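Local atomic coordinates of uncharacterized protein (Gallus gallus, PDB entry 3WXB), a protein that catalyses the NAD(P)H-dependent reduction of carbonyl compounds as a member of the short-chain dehydrogenase/reductase family. Residues H45-S50 / S76-L81; T59-D62 / Q66-Q69; A99-R104 / Q149-M154. One frame throughout, in Å; residues are numbered along the deposited sequence.

Interaction 1: residues H45-S50 / S76-L81; sequences HLLALS and SKHPNL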
# COMPACT_ATOMS: atom_id res chain seq x y z
N HIS A 45 0.65 -21.04 -20.45
CA HIS A 45 1.03 -20.15 -21.56
C HIS A 45 2.52 -20.08 -21.74
O HIS A 45 3.02 -20.04 -22.92
CB HIS A 45 0.37 -18.76 -21.41
CG HIS A 45 -1.07 -18.75 -21.79
ND1 HIS A 45 -1.55 -18.06 -22.89
CD2 HIS A 45 -2.15 -19.34 -21.22
CE1 HIS A 45 -2.87 -18.23 -22.97
NE2 HIS A 45 -3.25 -19.01 -21.97
N LEU A 46 3.25 -20.08 -20.63
CA LEU A 46 4.71 -20.08 -20.71
C LEU A 46 5.22 -21.36 -21.36
O LEU A 46 6.21 -21.33 -22.12
CB LEU A 46 5.37 -19.96 -19.35
CG LEU A 46 5.85 -18.62 -18.72
CD1 LEU A 46 5.87 -17.37 -19.63
CD2 LEU A 46 5.22 -18.34 -17.34
N LEU A 47 4.57 -22.48 -21.04
CA LEU A 47 5.00 -23.76 -21.60
C LEU A 47 4.72 -23.83 -23.08
O LEU A 47 5.46 -24.46 -23.80
CB LEU A 47 4.37 -24.94 -20.83
CG LEU A 47 4.85 -25.08 -19.38
CD1 LEU A 47 3.91 -26.01 -18.58
CD2 LEU A 47 6.28 -25.58 -19.34
N ALA A 48 3.64 -23.18 -23.50
CA ALA A 48 3.19 -23.15 -24.88
C ALA A 48 3.86 -22.03 -25.75
O ALA A 48 3.37 -21.74 -26.84
CB ALA A 48 1.69 -22.99 -24.90
N LEU A 49 4.93 -21.38 -25.26
CA LEU A 49 5.65 -20.37 -26.07
C LEU A 49 6.41 -21.06 -27.23
O LEU A 49 6.96 -22.17 -27.05
CB LEU A 49 6.66 -19.58 -25.23
CG LEU A 49 6.17 -18.62 -24.14
CD1 LEU A 49 7.29 -17.89 -23.48
CD2 LEU A 49 5.17 -17.65 -24.71
N SER A 50 6.45 -20.41 -28.40
CA SER A 50 7.24 -20.89 -29.54
C SER A 50 8.67 -21.25 -29.14
O SER A 50 9.12 -22.35 -29.42
CB SER A 50 7.20 -19.90 -30.71
OG SER A 50 7.23 -18.54 -30.26
N SER A 76 4.07 -33.95 -15.49
CA SER A 76 4.35 -35.30 -16.03
C SER A 76 4.59 -35.23 -17.55
O SER A 76 5.38 -36.02 -18.09
CB SER A 76 3.21 -36.28 -15.69
OG SER A 76 2.01 -35.96 -16.41
N LYS A 77 3.92 -34.29 -18.22
CA LYS A 77 4.08 -34.03 -19.66
C LYS A 77 5.15 -32.99 -20.09
O LYS A 77 5.49 -32.93 -21.28
CB LYS A 77 2.74 -33.58 -20.25
CG LYS A 77 1.65 -34.63 -20.28
CD LYS A 77 0.64 -34.22 -21.33
CE LYS A 77 -0.13 -35.41 -21.89
NZ LYS A 77 -1.38 -35.67 -21.10
N HIS A 78 5.65 -32.16 -19.18
CA HIS A 78 6.67 -31.16 -19.55
C HIS A 78 7.90 -31.22 -18.67
O HIS A 78 7.84 -30.85 -17.49
CB HIS A 78 6.08 -29.74 -19.56
CG HIS A 78 4.88 -29.61 -20.42
ND1 HIS A 78 4.93 -29.24 -21.74
CD2 HIS A 78 3.56 -29.82 -20.14
CE1 HIS A 78 3.70 -29.24 -22.25
NE2 HIS A 78 2.86 -29.59 -21.29
N PRO A 79 9.03 -31.70 -19.25
CA PRO A 79 10.23 -31.83 -18.44
C PRO A 79 10.79 -30.47 -18.03
O PRO A 79 11.56 -30.41 -17.09
CB PRO A 79 11.21 -32.59 -19.35
CG PRO A 79 10.66 -32.49 -20.73
CD PRO A 79 9.16 -32.39 -20.55
N ASN A 80 10.39 -29.39 -18.72
CA ASN A 80 10.86 -28.03 -18.34
C ASN A 80 10.08 -27.42 -17.12
O ASN A 80 10.53 -26.45 -16.51
CB ASN A 80 10.89 -27.10 -19.55
CG ASN A 80 9.60 -27.09 -20.33
OD1 ASN A 80 9.36 -26.17 -21.13
ND2 ASN A 80 8.75 -28.11 -20.13
N LEU A 81 8.96 -28.04 -16.76
CA LEU A 81 8.17 -27.65 -15.58
C LEU A 81 8.68 -28.22 -14.26
O LEU A 81 8.64 -29.45 -14.07
CB LEU A 81 6.70 -28.06 -15.76
CG LEU A 81 5.69 -27.69 -14.63
CD1 LEU A 81 5.81 -26.18 -14.26
CD2 LEU A 81 4.28 -27.98 -15.09

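Interaction 2: residues T59-D62 / Q66-Q69; sequences TCRD and QRAQ. With NDP (NADPH dihydro-nicotinamide-adenine-dinucleotide phosphate), chain C.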
# COMPACT_ATOMS: atom_id res chain seq x y z
N THR A 59 5.38 -22.36 -8.38
CA THR A 59 5.31 -22.60 -6.95
C THR A 59 3.88 -22.94 -6.53
O THR A 59 2.88 -22.42 -7.09
CB THR A 59 5.95 -21.49 -6.08
OG1 THR A 59 4.98 -20.47 -5.79
CG2 THR A 59 7.16 -20.84 -6.80
N CYS A 60 3.78 -23.83 -5.54
CA CYS A 60 2.51 -24.08 -4.91
C CYS A 60 2.69 -24.62 -3.49
O CYS A 60 3.79 -24.81 -2.98
CB CYS A 60 1.61 -25.00 -5.73
SG CYS A 60 2.07 -26.79 -5.72
N ARG A 61 1.55 -24.82 -2.86
CA ARG A 61 1.44 -25.34 -1.52
C ARG A 61 0.86 -26.70 -1.67
O ARG A 61 0.08 -26.95 -2.57
CB ARG A 61 0.45 -24.51 -0.74
CG ARG A 61 0.90 -23.22 -0.28
CD ARG A 61 -0.28 -22.35 -0.27
NE ARG A 61 -0.45 -21.61 0.93
CZ ARG A 61 -1.56 -21.01 1.31
NH1 ARG A 61 -2.65 -21.08 0.59
NH2 ARG A 61 -1.57 -20.36 2.41
N ASP A 62 1.21 -27.57 -0.75
CA ASP A 62 0.67 -28.93 -0.67
C ASP A 62 0.89 -29.58 -2.03
O ASP A 62 -0.07 -29.96 -2.64
CB ASP A 62 -0.86 -28.86 -0.38
CG ASP A 62 -1.47 -30.22 0.09
OD1 ASP A 62 -2.72 -30.40 0.04
OD2 ASP A 62 -0.70 -31.09 0.48
N GLN A 66 -4.61 -32.51 -3.32
CA GLN A 66 -5.63 -32.26 -4.35
C GLN A 66 -5.53 -30.88 -5.12
O GLN A 66 -5.84 -30.80 -6.33
CB GLN A 66 -7.01 -32.35 -3.72
CG GLN A 66 -8.13 -32.64 -4.74
CD GLN A 66 -9.42 -31.92 -4.42
OE1 GLN A 66 -10.47 -32.54 -4.21
NE2 GLN A 66 -9.35 -30.59 -4.41
N ARG A 67 -5.16 -29.84 -4.37
CA ARG A 67 -4.88 -28.44 -4.85
C ARG A 67 -4.01 -28.34 -6.12
O ARG A 67 -4.14 -27.41 -6.93
CB ARG A 67 -4.02 -27.82 -3.75
CG ARG A 67 -4.23 -26.42 -3.41
CD ARG A 67 -3.17 -26.14 -2.34
NE ARG A 67 -3.62 -26.67 -1.05
CZ ARG A 67 -3.76 -25.95 0.07
NH1 ARG A 67 -3.47 -24.65 0.08
NH2 ARG A 67 -4.16 -26.55 1.20
N ALA A 68 -3.09 -29.29 -6.24
CA ALA A 68 -1.94 -29.22 -7.14
C ALA A 68 -2.04 -30.29 -8.19
O ALA A 68 -1.06 -30.61 -8.86
CB ALA A 68 -0.66 -29.41 -6.36
N GLN A 69 -3.23 -30.85 -8.32
CA GLN A 69 -3.45 -31.97 -9.20
C GLN A 69 -3.18 -31.59 -10.64
O GLN A 69 -2.43 -32.29 -11.35
CB GLN A 69 -4.91 -32.38 -9.09
CG GLN A 69 -5.15 -33.84 -9.15
CD GLN A 69 -6.43 -34.18 -8.43
OE1 GLN A 69 -6.42 -34.35 -7.21
NE2 GLN A 69 -7.53 -34.25 -9.18
PA NDP C . -7.02 -17.29 -6.95
O1A NDP C . -7.68 -17.04 -5.63
O2A NDP C . -7.77 -17.99 -7.91
O5B NDP C . -5.72 -18.02 -6.78
C5B NDP C . -4.86 -17.63 -5.68
C4B NDP C . -3.55 -18.33 -5.87
O4B NDP C . -2.49 -17.76 -4.92
C3B NDP C . -3.61 -19.83 -5.52
O3B NDP C . -2.51 -20.46 -6.30
C2B NDP C . -3.22 -19.83 -4.03
O2B NDP C . -2.73 -21.10 -3.55
C1B NDP C . -2.06 -18.80 -4.03
N9A NDP C . -1.84 -18.25 -2.59
C8A NDP C . -2.66 -17.52 -1.79
N7A NDP C . -2.03 -17.31 -0.62
C5A NDP C . -0.90 -18.01 -0.62
C6A NDP C . 0.07 -18.16 0.29
N6A NDP C . -0.06 -17.57 1.49
N1A NDP C . 1.17 -18.88 -0.00
C2A NDP C . 1.32 -19.43 -1.25
N3A NDP C . 0.30 -19.29 -2.17
C4A NDP C . -0.76 -18.55 -1.86
O3 NDP C . -6.59 -15.78 -7.42
PN NDP C . -6.40 -15.34 -8.96
O1N NDP C . -7.65 -14.73 -9.40
O2N NDP C . -5.73 -16.39 -9.74
O5D NDP C . -5.37 -14.11 -8.65
C5D NDP C . -3.94 -14.16 -8.87
C4D NDP C . -3.40 -12.72 -8.74
O4D NDP C . -4.11 -11.88 -9.63
C3D NDP C . -3.73 -12.19 -7.32
O3D NDP C . -2.57 -11.47 -6.92
C2D NDP C . -4.88 -11.29 -7.49
O2D NDP C . -4.91 -10.27 -6.49
C1D NDP C . -4.64 -10.74 -8.87
N1N NDP C . -5.90 -10.22 -9.47
C2N NDP C . -7.00 -11.04 -9.76
C3N NDP C . -8.16 -10.49 -10.33
C7N NDP C . -9.26 -11.28 -10.70
O7N NDP C . -10.27 -10.73 -11.16
N7N NDP C . -9.12 -12.64 -10.63
C4N NDP C . -8.24 -9.10 -10.55
C5N NDP C . -7.17 -8.25 -10.26
C6N NDP C . -6.00 -8.78 -9.69
P2B NDP C . -3.77 -22.17 -2.84
O1X NDP C . -2.76 -22.87 -2.04
O2X NDP C . -4.38 -22.82 -4.01
O3X NDP C . -4.69 -21.32 -2.03

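Interaction 3: residues A99-R104 / Q149-M154; sequences ASVGER and QAFLPM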
# COMPACT_ATOMS: atom_id res chain seq x y z
N ALA A 99 16.80 -21.23 -2.49
CA ALA A 99 17.95 -22.15 -2.40
C ALA A 99 17.78 -23.34 -3.33
O ALA A 99 18.73 -23.77 -3.98
CB ALA A 99 18.15 -22.63 -0.93
N SER A 100 16.57 -23.85 -3.40
CA SER A 100 16.20 -24.98 -4.27
C SER A 100 16.26 -24.61 -5.76
O SER A 100 16.86 -25.33 -6.60
CB SER A 100 14.83 -25.54 -3.85
OG SER A 100 14.35 -26.58 -4.72
N VAL A 101 15.63 -23.48 -6.10
CA VAL A 101 15.64 -22.99 -7.48
C VAL A 101 17.07 -22.70 -7.95
O VAL A 101 17.43 -23.05 -9.05
CB VAL A 101 14.72 -21.71 -7.62
CG1 VAL A 101 14.86 -21.12 -8.99
CG2 VAL A 101 13.20 -22.10 -7.35
N GLY A 102 17.85 -22.03 -7.10
CA GLY A 102 19.27 -21.75 -7.29
C GLY A 102 20.09 -22.98 -7.61
O GLY A 102 20.96 -22.96 -8.49
N GLU A 103 19.78 -24.07 -6.93
CA GLU A 103 20.50 -25.32 -7.14
C GLU A 103 20.08 -25.89 -8.50
O GLU A 103 20.93 -26.32 -9.30
CB GLU A 103 20.24 -26.29 -5.94
CG GLU A 103 20.65 -27.72 -6.24
CD GLU A 103 20.10 -28.76 -5.25
OE1 GLU A 103 20.08 -29.98 -5.58
OE2 GLU A 103 19.69 -28.37 -4.16
N ARG A 104 18.79 -25.85 -8.82
CA ARG A 104 18.35 -26.34 -10.16
C ARG A 104 18.89 -25.52 -11.33
O ARG A 104 19.12 -26.06 -12.43
CB ARG A 104 16.82 -26.50 -10.24
CG ARG A 104 16.36 -27.94 -10.18
CD ARG A 104 16.60 -28.60 -11.56
NE ARG A 104 15.49 -29.37 -12.13
CZ ARG A 104 14.54 -30.01 -11.46
NH1 ARG A 104 14.50 -30.02 -10.15
NH2 ARG A 104 13.62 -30.67 -12.12
N GLN A 149 13.73 -10.05 -2.95
CA GLN A 149 15.04 -10.02 -2.27
C GLN A 149 15.73 -11.39 -2.42
O GLN A 149 16.92 -11.46 -2.70
CB GLN A 149 14.92 -9.72 -0.78
CG GLN A 149 14.72 -8.27 -0.41
CD GLN A 149 14.31 -8.13 1.07
OE1 GLN A 149 13.89 -9.09 1.69
NE2 GLN A 149 14.41 -6.92 1.61
N ALA A 150 14.98 -12.47 -2.21
CA ALA A 150 15.58 -13.80 -2.20
C ALA A 150 16.01 -14.24 -3.62
O ALA A 150 17.00 -14.98 -3.79
CB ALA A 150 14.63 -14.82 -1.55
N PHE A 151 15.29 -13.79 -4.65
CA PHE A 151 15.66 -14.13 -6.00
C PHE A 151 16.63 -13.10 -6.64
O PHE A 151 17.13 -13.30 -7.76
CB PHE A 151 14.41 -14.45 -6.85
CG PHE A 151 13.84 -15.78 -6.53
CD1 PHE A 151 14.41 -16.95 -7.07
CD2 PHE A 151 12.80 -15.91 -5.61
CE1 PHE A 151 13.89 -18.22 -6.74
CE2 PHE A 151 12.30 -17.15 -5.26
CZ PHE A 151 12.84 -18.31 -5.81
N LEU A 152 16.91 -12.01 -5.92
CA LEU A 152 17.76 -10.93 -6.48
C LEU A 152 19.11 -11.43 -7.08
O LEU A 152 19.51 -10.96 -8.15
CB LEU A 152 18.05 -9.85 -5.45
CG LEU A 152 18.07 -8.36 -5.90
CD1 LEU A 152 19.09 -7.53 -5.19
CD2 LEU A 152 18.15 -8.09 -7.39
N PRO A 153 19.81 -12.35 -6.38
CA PRO A 153 21.11 -12.82 -6.89
C PRO A 153 20.93 -13.43 -8.27
O PRO A 153 21.75 -13.16 -9.15
CB PRO A 153 21.51 -13.91 -5.88
CG PRO A 153 20.99 -13.34 -4.55
CD PRO A 153 19.58 -12.84 -5.00
N MET A 154 19.88 -14.22 -8.44
CA MET A 154 19.62 -14.89 -9.71
C MET A 154 19.08 -14.01 -10.83
O MET A 154 19.43 -14.21 -12.00
CB MET A 154 18.69 -16.06 -9.50
CG MET A 154 19.36 -17.21 -8.70
SD MET A 154 18.09 -18.31 -8.07
CE MET A 154 17.96 -17.62 -6.43

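Interaction 1: residues H45-S50 / S76-L81
Leu47, in the last turn of a helix, faces the turn that carries His78, Asn80 and Leu81; its CA and that of Leu81 make the nearest backbone pair, 7.8 Å apart. Both segments leave their helices here: Ala48 and His78 are the first residues to lose helical backbone angles, and His78 to Leu81 form a type I beta turn closed by a Leu81 N to His78 O bond of 3.1 Å. The CB of Leu47 points toward the turn, and with CG anti to the carbonyl carbon (chi1 -67°) both methyl groups reach it. Leu47 CD1 lies over one face of the His78 imidazole, 4.0 Å above its plane and displaced toward the rim. Leu47 CD1 also meets Leu81 CD2 at 4.0 Å, the two side chains crossing at about a right angle. Leu47 CD2 packs against the amide of Asn80, with Asn80 CG 3.8 Å away. No hydrogen bond joins the segments; one leucine packs by van der Waals contact against a ring, an amide and a second leucine. The contact joins the C-terminal ends of helices 37-47 and 69-77 beside strand 55-60, where Leu47 and Leu81 both rest on Val56, and Leu81 opens edge strand 81-85.

Interaction 2: residues T59-D62 / Q66-Q69
Asp62 and Arg67 make the nearest backbone pair, CA to CA 7.0 Å, where the loop just after a strand meets a short 3-10 segment that precedes a helix. Their side chains cross at about a right angle: Asp62 CB lies 3.6 Å from Arg67 NE, but the salt bridge from Asp62 OD1 to Arg67 NE is long at 4.0 Å, with the carboxylate and guanidinium planes 86° apart. Deeper in, Cys60 SG packs on Ala68 CB at 3.8 Å. The two arginines converge on the 2'-phosphate of NADPH, whose O1X accepts a bond from each. Arg67 NH1 reaches O1X of NADPH at 2.9 Å, with the oxygen at the edge of the guanidinium and in its plane; Arg61 NH1 reaches O1X of NADPH at 3.2 Å in an almost straight bond (174°). The phosphate oxygen thus bridges Arg61 NH1 and Arg67 NH1, 3.7 Å apart, and its negative charge is likely to offset theirs. Bends at chi2 and chi3 lay the Arg61 guanidinium over the adenine, with C6A 3.3 Å above its plane and offset toward the rim, while its NH2 forms a salt bridge with Glu87. Replacing Arg61 by alanine would probably deprive the adenine of this stacked group, O1X of one donor and Glu87 of a mate. Arginines gripping the 2'-phosphate beyond the second strand of a Rossmann fold are characteristic of NADP(H)-binding short-chain dehydrogenases/reductases, consistent with the use of NADPH by this carbonyl reductase.

Interaction 3: residues A99-R104 / Q149-M154
A chi1 of -75°, which turns CG of Phe151 away from its carbonyl carbon, swings the ring out until its far edge meets Val101, although CB of Phe151 does not itself point at the opposite helix. Val101 has CG1 anti to its own N (chi1 173°), a setting that puts both methyls beside Phe151 CE1, while the helix backbone places CB at the ring edge. Phe151 CE1 is the ring atom all three meet: it lies 3.7 Å from Val101 CB, which is in the ring plane, and 3.8 Å from Val101 CG1. The second methyl, Val101 CG2, extends the contact to the end of the ring, 4.1 Å from Phe151 CZ. Since the valine comes in at the rim, this is edge packing and not a contact over the aromatic face, and the two side chains cross at about a right angle.

Met154, one turn further along the same helix, makes the second part of the contact. Its CB points toward the facing helix and the chain runs out until Met154 SD rests against the backbone of Gly102, 3.7 Å from Gly102 CA. Met154 SD also approaches Val101 CG1 at a looser 4.4 Å. At Gly102, where there is no side chain, the thioether meets the helix backbone directly. No hydrogen bond crosses between the segments.

The short helical segments run nearly parallel, at 14°, with their axes 10.3 Å apart. They belong to helices 91-105 and 130-160, which lie side by side on one face of the central parallel sheet. Val101 and Phe151 both reach down to Leu30 of strand 28-31, Val101 also touches Val84 of strand 81-85, and Gln149 turns to the second subunit, hydrogen-bonding Ile125 O and Glu128 O there.

Overall arrangement
The three contacts belong to the same Rossmann-type domain but differ in their relation to the cofactor. Interaction 2 holds the adenosine end of NADPH directly, whereas Leu81 of interaction 1 and Phe151 of interaction 3 have side chains about 13 Å and 12 Å from it. Interactions 1 and 2 are linked through strand 55-60 and helix 69-77: residues 59-69 lie on the chain between the two segments of interaction 1, and the centres are 17 Å apart. Interaction 3 follows both in sequence, with its centre 21 Å from each. Although nearest atoms come within about 5 to 7 Å, none of the contacts touches another.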